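Local coordinates for ABC transporter binding protein AcbH (PDB 3OO8) that binds beta-D-galactopyranose as the extracellular solute receptor of an ABC transporter, at residues 207-210 with 214-217; 377-382 with 404-409; 193-198 with 368-373. The protein carries 2 engineered substitutions. All coordinates share one frame; numbering follows the deposited sequence.

Interaction 1: 207-210 with 214-217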
ATOM      1  N   HIS A 207      -1.160 -13.529  -6.699  1.00  9.55           N
ATOM      2  CA  HIS A 207      -0.292 -12.827  -5.779  1.00 10.34           C
ATOM      3  C   HIS A 207      -0.686 -13.068  -4.323  1.00 11.37           C
ATOM      4  O   HIS A 207       0.188 -13.405  -3.520  1.00 11.33           O
ATOM      5  CB  HIS A 207      -0.249 -11.326  -6.115  1.00 10.75           C
ATOM      6  CG  HIS A 207       0.646 -10.519  -5.221  1.00 11.93           C
ATOM      7  ND1 HIS A 207       2.024 -10.636  -5.208  1.00 10.37           N
ATOM      8  CD2 HIS A 207       0.342  -9.533  -4.336  1.00 10.27           C
ATOM      9  CE1 HIS A 207       2.525  -9.775  -4.336  1.00 10.44           C
ATOM     10  NE2 HIS A 207       1.525  -9.098  -3.793  1.00 10.58           N
ATOM     11  N   ILE A 208      -1.983 -12.982  -4.002  1.00 10.47           N
ATOM     12  CA  ILE A 208      -2.419 -13.208  -2.625  1.00 12.58           C
ATOM     13  C   ILE A 208      -2.185 -14.672  -2.195  1.00 10.84           C
ATOM     14  O   ILE A 208      -1.752 -14.917  -1.066  1.00 13.18           O
ATOM     15  CB  ILE A 208      -3.897 -12.739  -2.366  1.00 11.70           C
ATOM     16  CG1 ILE A 208      -4.065 -11.263  -2.724  1.00 12.94           C
ATOM     17  CG2 ILE A 208      -4.254 -12.914  -0.903  1.00 11.44           C
ATOM     18  CD1 ILE A 208      -3.046 -10.330  -2.002  1.00 18.07           C
ATOM     19  N   LYS A 209      -2.423 -15.627  -3.096  1.00 11.50           N
ATOM     20  CA  LYS A 209      -2.147 -17.042  -2.798  1.00 11.85           C
ATOM     21  C   LYS A 209      -0.684 -17.229  -2.466  1.00 13.49           C
ATOM     22  O   LYS A 209      -0.343 -17.923  -1.492  1.00 14.08           O
ATOM     23  CB  LYS A 209      -2.539 -17.941  -3.964  1.00 12.64           C
ATOM     24  CG  LYS A 209      -4.039 -18.227  -4.091  1.00 15.63           C
ATOM     25  CD  LYS A 209      -4.257 -19.085  -5.329  1.00 26.00           C
ATOM     26  CE  LYS A 209      -5.691 -19.542  -5.439  1.00 31.16           C
ATOM     27  NZ  LYS A 209      -5.846 -20.307  -6.710  1.00 43.45           N
ATOM     28  N   LEU A 210       0.185 -16.577  -3.247  1.00 11.05           N
ATOM     29  CA  LEU A 210       1.612 -16.669  -2.995  1.00 10.09           C
ATOM     30  C   LEU A 210       1.948 -16.065  -1.627  1.00 12.96           C
ATOM     31  O   LEU A 210       2.708 -16.638  -0.846  1.00 12.04           O
ATOM     32  CB  LEU A 210       2.425 -15.966  -4.098  1.00 10.25           C
ATOM     33  CG  LEU A 210       3.953 -16.056  -3.974  1.00 10.25           C
ATOM     34  CD1 LEU A 210       4.464 -17.494  -4.088  1.00 11.60           C
ATOM     35  CD2 LEU A 210       4.669 -15.159  -4.987  1.00  8.92           C
ATOM     36  N   GLU A 214      -0.244 -20.402  -0.328  1.00 14.87           N
ATOM     37  CA  GLU A 214      -1.155 -21.329  -0.990  1.00 15.63           C
ATOM     38  C   GLU A 214      -0.576 -21.818  -2.318  1.00 17.30           C
ATOM     39  O   GLU A 214      -1.015 -22.823  -2.879  1.00 18.11           O
ATOM     40  CB  GLU A 214      -2.540 -20.696  -1.155  1.00 15.94           C
ATOM     41  CG  GLU A 214      -3.147 -20.520   0.214  1.00 18.37           C
ATOM     42  CD  GLU A 214      -4.305 -19.563   0.261  1.00 20.92           C
ATOM     43  OE1 GLU A 214      -4.687 -19.011  -0.794  1.00 25.10           O
ATOM     44  OE2 GLU A 214      -4.806 -19.341   1.388  1.00 27.65           O
ATOM     45  N   VAL A 215       0.438 -21.098  -2.786  1.00 16.34           N
ATOM     46  CA  VAL A 215       1.237 -21.467  -3.955  1.00 17.72           C
ATOM     47  C   VAL A 215       2.696 -21.366  -3.446  1.00 15.63           C
ATOM     48  O   VAL A 215       3.034 -20.478  -2.672  1.00 15.66           O
ATOM     49  CB  VAL A 215       0.974 -20.431  -5.110  1.00 18.72           C
ATOM     50  CG1 VAL A 215       2.129 -20.369  -6.099  1.00 24.33           C
ATOM     51  CG2 VAL A 215      -0.369 -20.728  -5.801  1.00 20.26           C
ATOM     52  N   PRO A 216       3.576 -22.286  -3.857  1.00 15.39           N
ATOM     53  CA  PRO A 216       4.958 -22.196  -3.355  1.00 12.67           C
ATOM     54  C   PRO A 216       5.841 -21.203  -4.116  1.00 12.23           C
ATOM     55  O   PRO A 216       5.529 -20.859  -5.256  1.00 12.73           O
ATOM     56  CB  PRO A 216       5.512 -23.601  -3.597  1.00 15.38           C
ATOM     57  CG  PRO A 216       4.705 -24.128  -4.722  1.00 18.17           C
ATOM     58  CD  PRO A 216       3.361 -23.452  -4.730  1.00 15.83           C
ATOM     59  N   TRP A 217       6.918 -20.757  -3.479  1.00 12.71           N
ATOM     60  CA  TRP A 217       7.828 -19.811  -4.109  1.00 12.12           C
ATOM     61  C   TRP A 217       8.563 -20.433  -5.263  1.00 14.58           C
ATOM     62  O   TRP A 217       9.185 -19.706  -6.004  1.00 11.85           O
ATOM     63  CB  TRP A 217       8.796 -19.201  -3.099  1.00 12.39           C
ATOM     64  CG  TRP A 217       8.063 -18.212  -2.210  1.00 13.20           C
ATOM     65  CD1 TRP A 217       7.331 -18.508  -1.094  1.00 14.38           C
ATOM     66  CD2 TRP A 217       7.915 -16.807  -2.444  1.00 14.39           C
ATOM     67  NE1 TRP A 217       6.772 -17.345  -0.585  1.00 12.37           N
ATOM     68  CE2 TRP A 217       7.104 -16.298  -1.407  1.00 14.28           C
ATOM     69  CE3 TRP A 217       8.416 -15.922  -3.424  1.00 17.36           C
ATOM     70  CZ2 TRP A 217       6.787 -14.933  -1.301  1.00 16.61           C
ATOM     71  CZ3 TRP A 217       8.095 -14.543  -3.318  1.00 15.61           C
ATOM     72  CH2 TRP A 217       7.286 -14.078  -2.261  1.00 14.92           C
TER
HETATM   73  O   HOH W   1       4.536 -16.894   1.319  1.00 17.51           O
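Glu-214 N donates to Lys-209 O over 2.7 Å, at an N-H...O angle of 147°, near the C-terminal end of helix 204-212. This is a bond from residue i+5 back to i, like the 6→1 bond of a Schellman motif, and the chain folds back against Lys-209 and Leu-210 before leading on to helix 220-232 of the class 2 solute-binding fold. The side chain of Glu-214 crosses that of Lys-209 at about a right angle, OE1 lying 3.5 Å from Lys-209 CG; with Lys-209 NZ 6.2 Å from OE1, no salt bridge forms. Val-215 sets CG2 against Lys-209 CB and CG1 near Leu-210 CD1, while its carbonyl O, buried here, has no polar partner in the model. Pro-216 adds mainly its carbonyl O, also near Leu-210 CD1. Trp-217 then turns one ring face to Leu-210: CD1 stands over the five-membered ring, 3.9 Å from its centroid and 11° off the normal, and CD2 lies over the six-membered ring. Leu-210 can place both methyls there because CG is anti to the backbone N (chi1 -177°). Were Trp-217 an alanine, the face that covers Leu-210 CD1 would be gone and the water on Leu-210 O would probably lose its indole partner. That water lies in the indole plane, accepting from Trp-217 NE1 at 3.0 Å and donating to Leu-210 O at 2.8 Å.

Interaction 2: 377-382 with 404-409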
ATOM      1  N   PRO A 377       5.311 -10.793   8.467  1.00 17.77           N
ATOM      2  CA  PRO A 377       6.560 -10.057   8.498  1.00 19.55           C
ATOM      3  C   PRO A 377       7.824 -10.872   8.244  1.00 18.34           C
ATOM      4  O   PRO A 377       8.720 -10.410   7.530  1.00 17.62           O
ATOM      5  CB  PRO A 377       6.552  -9.439   9.895  1.00 19.57           C
ATOM      6  CG  PRO A 377       5.080  -9.176  10.124  1.00 23.75           C
ATOM      7  CD  PRO A 377       4.382 -10.363   9.538  1.00 20.71           C
ATOM      8  N   ASP A 378       7.929 -12.040   8.869  1.00 18.90           N
ATOM      9  CA  ASP A 378       9.076 -12.920   8.700  1.00 17.04           C
ATOM     10  C   ASP A 378       9.266 -13.273   7.209  1.00 16.32           C
ATOM     11  O   ASP A 378      10.413 -13.382   6.740  1.00 15.22           O
ATOM     12  CB  ASP A 378       8.889 -14.219   9.497  1.00 18.63           C
ATOM     13  CG  ASP A 378       9.251 -14.086  10.982  1.00 22.07           C
ATOM     14  OD1 ASP A 378       9.744 -13.034  11.427  1.00 24.13           O
ATOM     15  OD2 ASP A 378       9.001 -15.077  11.694  1.00 29.46           O
ATOM     16  N   MET A 379       8.165 -13.455   6.481  1.00 13.23           N
ATOM     17  CA  MET A 379       8.253 -13.842   5.049  1.00 12.29           C
ATOM     18  C   MET A 379       8.703 -12.653   4.209  1.00 13.98           C
ATOM     19  O   MET A 379       9.605 -12.768   3.390  1.00 12.75           O
ATOM     20  CB  MET A 379       6.928 -14.425   4.547  1.00 12.35           C
ATOM     21  CG  MET A 379       7.016 -15.094   3.141  1.00 12.40           C
ATOM     22  SD  MET A 379       8.153 -16.507   3.065  1.00 14.43           S
ATOM     23  CE  MET A 379       9.434 -15.943   1.924  1.00 14.13           C
ATOM     24  N   ALA A 380       8.080 -11.491   4.407  1.00 14.33           N
ATOM     25  CA  ALA A 380       8.585 -10.297   3.712  1.00 12.06           C
ATOM     26  C   ALA A 380      10.040  -9.986   4.011  1.00 13.83           C
ATOM     27  O   ALA A 380      10.789  -9.590   3.107  1.00 14.13           O
ATOM     28  CB  ALA A 380       7.704  -9.092   4.040  1.00 15.26           C
ATOM     29  N   ASN A 381      10.445 -10.132   5.272  1.00 13.06           N
ATOM     30  CA  ASN A 381      11.845  -9.829   5.624  1.00 13.61           C
ATOM     31  C   ASN A 381      12.806 -10.805   4.962  1.00 11.21           C
ATOM     32  O   ASN A 381      13.900 -10.416   4.514  1.00 14.90           O
ATOM     33  CB  ASN A 381      12.058  -9.834   7.138  1.00 16.85           C
ATOM     34  CG  ASN A 381      11.430  -8.628   7.799  1.00 21.93           C
ATOM     35  OD1 ASN A 381      11.276  -7.576   7.173  1.00 28.85           O
ATOM     36  ND2 ASN A 381      11.032  -8.780   9.061  1.00 27.95           N
ATOM     37  N   ALA A 382      12.378 -12.046   4.818  1.00 12.82           N
ATOM     38  CA  ALA A 382      13.220 -13.055   4.180  1.00 13.41           C
ATOM     39  C   ALA A 382      13.392 -12.677   2.701  1.00 13.41           C
ATOM     40  O   ALA A 382      14.465 -12.861   2.108  1.00 15.02           O
ATOM     41  CB  ALA A 382      12.564 -14.443   4.328  1.00 13.46           C
ATOM     42  N   LYS A 404      14.324 -21.429  -4.289  1.00 12.88           N
ATOM     43  CA  LYS A 404      14.501 -22.489  -3.309  1.00 12.58           C
ATOM     44  C   LYS A 404      14.603 -21.902  -1.901  1.00 13.30           C
ATOM     45  O   LYS A 404      13.908 -22.358  -0.973  1.00 14.69           O
ATOM     46  CB  LYS A 404      15.715 -23.374  -3.633  1.00 13.81           C
ATOM     47  CG  LYS A 404      16.124 -24.227  -2.433  1.00 14.23           C
ATOM     48  CD  LYS A 404      17.214 -25.219  -2.776  1.00 15.58           C
ATOM     49  CE  LYS A 404      16.661 -26.403  -3.580  1.00 16.06           C
ATOM     50  NZ  LYS A 404      15.649 -27.218  -2.806  1.00 19.12           N
ATOM     51  N   SER A 405      15.442 -20.874  -1.748  1.00 14.64           N
ATOM     52  CA  SER A 405      15.597 -20.237  -0.439  1.00 15.21           C
ATOM     53  C   SER A 405      14.285 -19.656   0.096  1.00 14.63           C
ATOM     54  O   SER A 405      13.935 -19.811   1.272  1.00 15.95           O
ATOM     55  CB  SER A 405      16.674 -19.168  -0.461  1.00 17.71           C
ATOM     56  OG  SER A 405      17.959 -19.720  -0.716  1.00 21.48           O
ATOM     57  N   ALA A 406      13.525 -19.019  -0.787  1.00 13.61           N
ATOM     58  CA  ALA A 406      12.243 -18.448  -0.367  1.00 11.95           C
ATOM     59  C   ALA A 406      11.243 -19.527   0.043  1.00 13.33           C
ATOM     60  O   ALA A 406      10.568 -19.380   1.064  1.00 13.51           O
ATOM     61  CB  ALA A 406      11.672 -17.580  -1.516  1.00 11.35           C
ATOM     62  N   GLU A 407      11.179 -20.613  -0.718  1.00 11.59           N
ATOM     63  CA  GLU A 407      10.248 -21.685  -0.397  1.00 12.73           C
ATOM     64  C   GLU A 407      10.620 -22.358   0.921  1.00 15.69           C
ATOM     65  O   GLU A 407       9.738 -22.715   1.711  1.00 15.01           O
ATOM     66  CB  GLU A 407      10.204 -22.718  -1.528  1.00 14.98           C
ATOM     67  CG  GLU A 407       9.260 -23.895  -1.261  1.00 16.58           C
ATOM     68  CD  GLU A 407       7.848 -23.505  -0.834  1.00 19.93           C
ATOM     69  OE1 GLU A 407       7.392 -22.355  -1.072  1.00 16.84           O
ATOM     70  OE2 GLU A 407       7.160 -24.379  -0.252  1.00 22.49           O
ATOM     71  N   ASP A 408      11.908 -22.550   1.147  1.00 15.38           N
ATOM     72  CA  ASP A 408      12.330 -23.210   2.378  1.00 16.72           C
ATOM     73  C   ASP A 408      11.995 -22.320   3.570  1.00 16.39           C
ATOM     74  O   ASP A 408      11.571 -22.816   4.623  1.00 17.98           O
ATOM     75  CB  ASP A 408      13.810 -23.574   2.341  1.00 14.69           C
ATOM     76  CG  ASP A 408      14.119 -24.699   1.354  1.00 16.73           C
ATOM     77  OD1 ASP A 408      13.196 -25.401   0.901  1.00 20.61           O
ATOM     78  OD2 ASP A 408      15.319 -24.902   1.110  1.00 16.73           O
ATOM     79  N   GLN A 409      12.170 -21.008   3.400  1.00 16.02           N
ATOM     80  CA  GLN A 409      11.833 -20.057   4.479  1.00 16.14           C
ATOM     81  C   GLN A 409      10.331 -20.144   4.708  1.00 15.29           C
ATOM     82  O   GLN A 409       9.861 -20.243   5.849  1.00 14.78           O
ATOM     83  CB  GLN A 409      12.254 -18.616   4.119  1.00 16.11           C
ATOM     84  CG  GLN A 409      13.728 -18.308   4.229  1.00 20.34           C
ATOM     85  CD  GLN A 409      14.130 -17.963   5.644  1.00 23.97           C
ATOM     86  OE1 GLN A 409      13.289 -17.937   6.539  1.00 23.99           O
ATOM     87  NE2 GLN A 409      15.410 -17.717   5.859  1.00 23.84           N
TER
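Segments 377-382 and 404-409 run nearly antiparallel, with 165° between their N-to-C directions and a closest axis approach of 10.2 Å; the nearest CA atoms, those of Ala-382 and Ala-406, are 7.1 Å apart. No hydrogen bond joins the two helices here, and the contact buries a modest 146 Å². Met-379 spans much of the gap. With chi1 at -169° its chain leaves on the far side from its own backbone N, and further bends at chi2 and chi3 swing the terminal methyl across, so that CE comes to 3.7 Å from Ala-406 O and 4.4 Å from Ala-406 CB. The second pair is Ala-382 with Gln-409: Ala-382 CB points at the glutamine and rests on the bend of its chain, 4.0 Å from Gln-409 CG, with CD and OE1 of the amide only slightly farther off and no hydrogen bond, on the exposed margin of the contact. Met-379 also packs on Trp-217, Ala-410 and Ile-413, and Ala-406 on Trp-217. Helices 377-392 and 396-413 follow each other in the chain, and their antiparallel pairing is that of a helical hairpin at the C-terminal end of this class 2 solute-binding protein.

Interaction 3: 193-198 with 368-373. Engineered in segment 368-373: Glu-372 (natural residue Asp).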
ATOM      1  N   THR A 193       8.579  -3.706  -6.672  1.00  9.69           N
ATOM      2  CA  THR A 193       8.763  -4.167  -8.043  1.00  8.25           C
ATOM      3  C   THR A 193       8.324  -5.641  -8.170  1.00  9.24           C
ATOM      4  O   THR A 193       7.674  -6.020  -9.156  1.00 10.56           O
ATOM      5  CB  THR A 193      10.205  -3.942  -8.525  1.00 10.46           C
ATOM      6  OG1 THR A 193      10.389  -2.530  -8.700  1.00 12.09           O
ATOM      7  CG2 THR A 193      10.416  -4.641  -9.851  1.00 10.61           C
ATOM      8  N   PHE A 194       8.677  -6.462  -7.184  1.00  9.41           N
ATOM      9  CA  PHE A 194       8.206  -7.845  -7.196  1.00 10.71           C
ATOM     10  C   PHE A 194       6.676  -7.870  -7.256  1.00 11.20           C
ATOM     11  O   PHE A 194       6.077  -8.539  -8.120  1.00 10.10           O
ATOM     12  CB  PHE A 194       8.665  -8.674  -5.987  1.00 11.14           C
ATOM     13  CG  PHE A 194       8.123 -10.076  -6.032  1.00  9.36           C
ATOM     14  CD1 PHE A 194       8.828 -11.095  -6.683  1.00 12.98           C
ATOM     15  CD2 PHE A 194       6.861 -10.365  -5.502  1.00  9.10           C
ATOM     16  CE1 PHE A 194       8.308 -12.358  -6.777  1.00 14.45           C
ATOM     17  CE2 PHE A 194       6.312 -11.642  -5.621  1.00 13.89           C
ATOM     18  CZ  PHE A 194       7.050 -12.637  -6.248  1.00 11.83           C
ATOM     19  N   ASP A 195       6.060  -7.108  -6.357  1.00 10.07           N
ATOM     20  CA  ASP A 195       4.606  -7.081  -6.292  1.00  8.26           C
ATOM     21  C   ASP A 195       3.952  -6.698  -7.607  1.00  8.69           C
ATOM     22  O   ASP A 195       2.995  -7.333  -8.047  1.00 10.40           O
ATOM     23  CB  ASP A 195       4.126  -6.087  -5.245  1.00  7.35           C
ATOM     24  CG  ASP A 195       4.479  -6.488  -3.829  1.00  7.35           C
ATOM     25  OD1 ASP A 195       4.875  -7.640  -3.528  1.00  8.91           O
ATOM     26  OD2 ASP A 195       4.302  -5.543  -2.984  1.00 10.31           O
ATOM     27  N   ILE A 196       4.423  -5.625  -8.223  1.00  7.77           N
ATOM     28  CA  ILE A 196       3.743  -5.130  -9.422  1.00  8.53           C
ATOM     29  C   ILE A 196       3.945  -6.072 -10.621  1.00  8.28           C
ATOM     30  O   ILE A 196       3.009  -6.266 -11.418  1.00  7.72           O
ATOM     31  CB  ILE A 196       4.105  -3.647  -9.739  1.00  7.26           C
ATOM     32  CG1 ILE A 196       3.072  -2.981 -10.654  1.00  7.78           C
ATOM     33  CG2 ILE A 196       5.536  -3.475 -10.315  1.00 10.03           C
ATOM     34  CD1 ILE A 196       1.602  -3.092 -10.207  1.00  9.93           C
ATOM     35  N   LEU A 197       5.155  -6.618 -10.779  1.00  8.99           N
ATOM     36  CA  LEU A 197       5.403  -7.623 -11.830  1.00  8.55           C
ATOM     37  C   LEU A 197       4.468  -8.819 -11.627  1.00  7.82           C
ATOM     38  O   LEU A 197       3.870  -9.296 -12.594  1.00 10.75           O
ATOM     39  CB  LEU A 197       6.847  -8.083 -11.822  1.00  9.64           C
ATOM     40  CG  LEU A 197       7.810  -6.991 -12.269  1.00  8.68           C
ATOM     41  CD1 LEU A 197       9.194  -7.564 -12.143  1.00 10.34           C
ATOM     42  CD2 LEU A 197       7.578  -6.609 -13.741  1.00 13.12           C
ATOM     43  N   ASN A 198       4.363  -9.297 -10.389  1.00  9.73           N
ATOM     44  CA  ASN A 198       3.462 -10.422 -10.099  1.00  9.92           C
ATOM     45  C   ASN A 198       1.996 -10.103 -10.404  1.00 12.19           C
ATOM     46  O   ASN A 198       1.291 -10.917 -11.045  1.00  9.32           O
ATOM     47  CB  ASN A 198       3.670 -10.898  -8.646  1.00 10.61           C
ATOM     48  CG  ASN A 198       3.223 -12.333  -8.419  1.00 11.21           C
ATOM     49  OD1 ASN A 198       3.289 -13.173  -9.323  1.00 12.79           O
ATOM     50  ND2 ASN A 198       2.857 -12.647  -7.165  1.00 11.04           N
ATOM     51  N   SER A 368      -3.815  -4.415  -3.627  1.00  9.64           N
ATOM     52  CA  SER A 368      -3.007  -5.141  -2.673  1.00  9.98           C
ATOM     53  C   SER A 368      -2.420  -4.116  -1.689  1.00 10.51           C
ATOM     54  O   SER A 368      -2.644  -2.909  -1.850  1.00 12.20           O
ATOM     55  CB  SER A 368      -1.982  -5.996  -3.424  1.00 10.35           C
ATOM     56  OG  SER A 368      -1.245  -5.173  -4.339  1.00 12.68           O
ATOM     57  N   GLN A 369      -1.680  -4.577  -0.678  1.00 10.32           N
ATOM     58  CA  GLN A 369      -1.364  -3.702   0.456  1.00  8.94           C
ATOM     59  C   GLN A 369       0.134  -3.557   0.690  1.00 12.20           C
ATOM     60  O   GLN A 369       0.520  -3.084   1.764  1.00 12.32           O
ATOM     61  CB  GLN A 369      -1.933  -4.335   1.724  1.00  9.85           C
ATOM     62  CG  GLN A 369      -3.446  -4.559   1.670  1.00  8.67           C
ATOM     63  CD  GLN A 369      -4.210  -3.261   1.373  1.00 12.98           C
ATOM     64  OE1 GLN A 369      -3.975  -2.234   2.002  1.00 12.75           O
ATOM     65  NE2 GLN A 369      -5.159  -3.321   0.443  1.00 15.05           N
ATOM     66  N   PHE A 370       0.924  -3.942  -0.321  1.00 10.35           N
ATOM     67  CA  PHE A 370       2.413  -4.008  -0.271  1.00 10.77           C
ATOM     68  C   PHE A 370       2.834  -5.299   0.416  1.00 11.93           C
ATOM     69  O   PHE A 370       2.165  -5.769   1.325  1.00 11.41           O
ATOM     70  CB  PHE A 370       3.043  -2.765   0.377  1.00 12.09           C
ATOM     71  CG  PHE A 370       4.549  -2.710   0.242  1.00 11.61           C
ATOM     72  CD1 PHE A 370       5.163  -2.447  -0.986  1.00 10.28           C
ATOM     73  CD2 PHE A 370       5.342  -2.879   1.370  1.00 11.82           C
ATOM     74  CE1 PHE A 370       6.563  -2.380  -1.081  1.00 11.97           C
ATOM     75  CE2 PHE A 370       6.733  -2.810   1.266  1.00 13.25           C
ATOM     76  CZ  PHE A 370       7.328  -2.563   0.041  1.00 10.90           C
ATOM     77  N   MET A 371       3.931  -5.886  -0.044  1.00  9.39           N
ATOM     78  CA  MET A 371       4.324  -7.205   0.471  1.00  9.58           C
ATOM     79  C   MET A 371       4.416  -7.278   1.988  1.00 10.72           C
ATOM     80  O   MET A 371       4.012  -8.272   2.593  1.00 11.07           O
ATOM     81  CB  MET A 371       5.638  -7.660  -0.171  1.00 11.17           C
ATOM     82  CG  MET A 371       5.937  -9.123   0.197  1.00 13.31           C
ATOM     83  SD  MET A 371       7.565  -9.679  -0.393  1.00 12.90           S
ATOM     84  CE  MET A 371       7.348  -9.585  -2.177  1.00 13.49           C
ATOM     85  N   GLU A 372       4.915  -6.222   2.617  1.00 10.84           N
ATOM     86  CA  GLU A 372       5.045  -6.216   4.075  1.00 13.10           C
ATOM     87  C   GLU A 372       3.737  -6.372   4.861  1.00 11.86           C
ATOM     88  O   GLU A 372       3.768  -6.750   6.049  1.00 14.14           O
ATOM     89  CB  GLU A 372       5.754  -4.950   4.514  1.00 15.33           C
ATOM     90  CG  GLU A 372       7.192  -4.938   4.104  1.00 20.23           C
ATOM     91  CD  GLU A 372       8.121  -5.281   5.222  1.00 31.75           C
ATOM     92  OE1 GLU A 372       7.786  -6.160   6.069  1.00 27.74           O
ATOM     93  OE2 GLU A 372       9.190  -4.626   5.243  1.00 31.55           O
ATOM     94  N   ARG A 373       2.612  -6.067   4.221  1.00  9.97           N
ATOM     95  CA  ARG A 373       1.305  -6.197   4.861  1.00 10.25           C
ATOM     96  C   ARG A 373       0.519  -7.355   4.292  1.00 13.39           C
ATOM     97  O   ARG A 373      -0.389  -7.864   4.961  1.00 12.90           O
ATOM     98  CB  ARG A 373       0.506  -4.893   4.691  1.00 11.21           C
ATOM     99  CG  ARG A 373       1.109  -3.730   5.441  1.00 11.98           C
ATOM    100  CD  ARG A 373       0.242  -2.490   5.245  1.00 17.19           C
ATOM    101  NE  ARG A 373       0.662  -1.395   6.124  1.00 23.92           N
ATOM    102  CZ  ARG A 373      -0.062  -0.289   6.316  1.00 21.43           C
ATOM    103  NH1 ARG A 373      -1.220  -0.164   5.705  1.00 12.33           N
ATOM    104  NH2 ARG A 373       0.351   0.668   7.144  1.00 21.86           N
TER
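Helix 191-201 presents one side to the start of the short helix 371-374, with Asp-195 and Met-371 CA atoms 6.8 Å apart as the nearest pair and Phe-370 in the N-cap position. Asp-195 OD2 accepts a weak hydrogen bond from Met-371 N, 3.0 Å long but bent to 128°, and also lies near Phe-370 CA. A carboxylate beside the first amide of a helix is probably favoured by the partial positive charge there. The other oxygen, OD1, sits 3.4 Å from both Met-371 CB and Met-371 CE, and lies in the plane of the Phe-194 ring, at its edge. Met-371 reaches across with chi1 (-171°) and chi2 both extended, then bends at chi3 to bring CE within 3.4 Å of Phe-194 CD2, an oblique approach to the ring. The methyl thus touches both Asp-195 OD1 and Phe-194 CD2, which lie about 70° apart as seen from CE. The next residues belong to the galactose site: Arg-373, and the engineered Glu-372, aspartate in the natural protein. Phe-370 stacks on Trp-142, another galactose-binding residue. Just before it in the chain, Ser-368 joins strand 295-297 by backbone bonds with Met-296, while helices 204-212 and 220-232 cover Phe-194 through Leu-210 and Val-225.

Overall arrangement
From the N terminus, helix 191-201 opens the long loop that interaction 3 closes 170 residues later at 368-373. Nested inside it, interaction 1 closes a short turn at the end of helix 204-212, the helix following 191-201. Interaction 2 comes after both, in series, pairing the two C-terminal helices. All three touch: Trp-217 CZ3 lies 3.6 Å from Phe-194 CZ, joining interactions 1 and 3, and Trp-217 N probably bonds to Glu-407 OE1 at 2.9 Å, joining 1 and 2. Ala-380 CB packs on OE1 of the engineered Glu-372, linking 2 with 3. Together they connect the C-terminal hairpin to helices 191-201 and 204-212 and to the short helix 371-374, beside the galactose site.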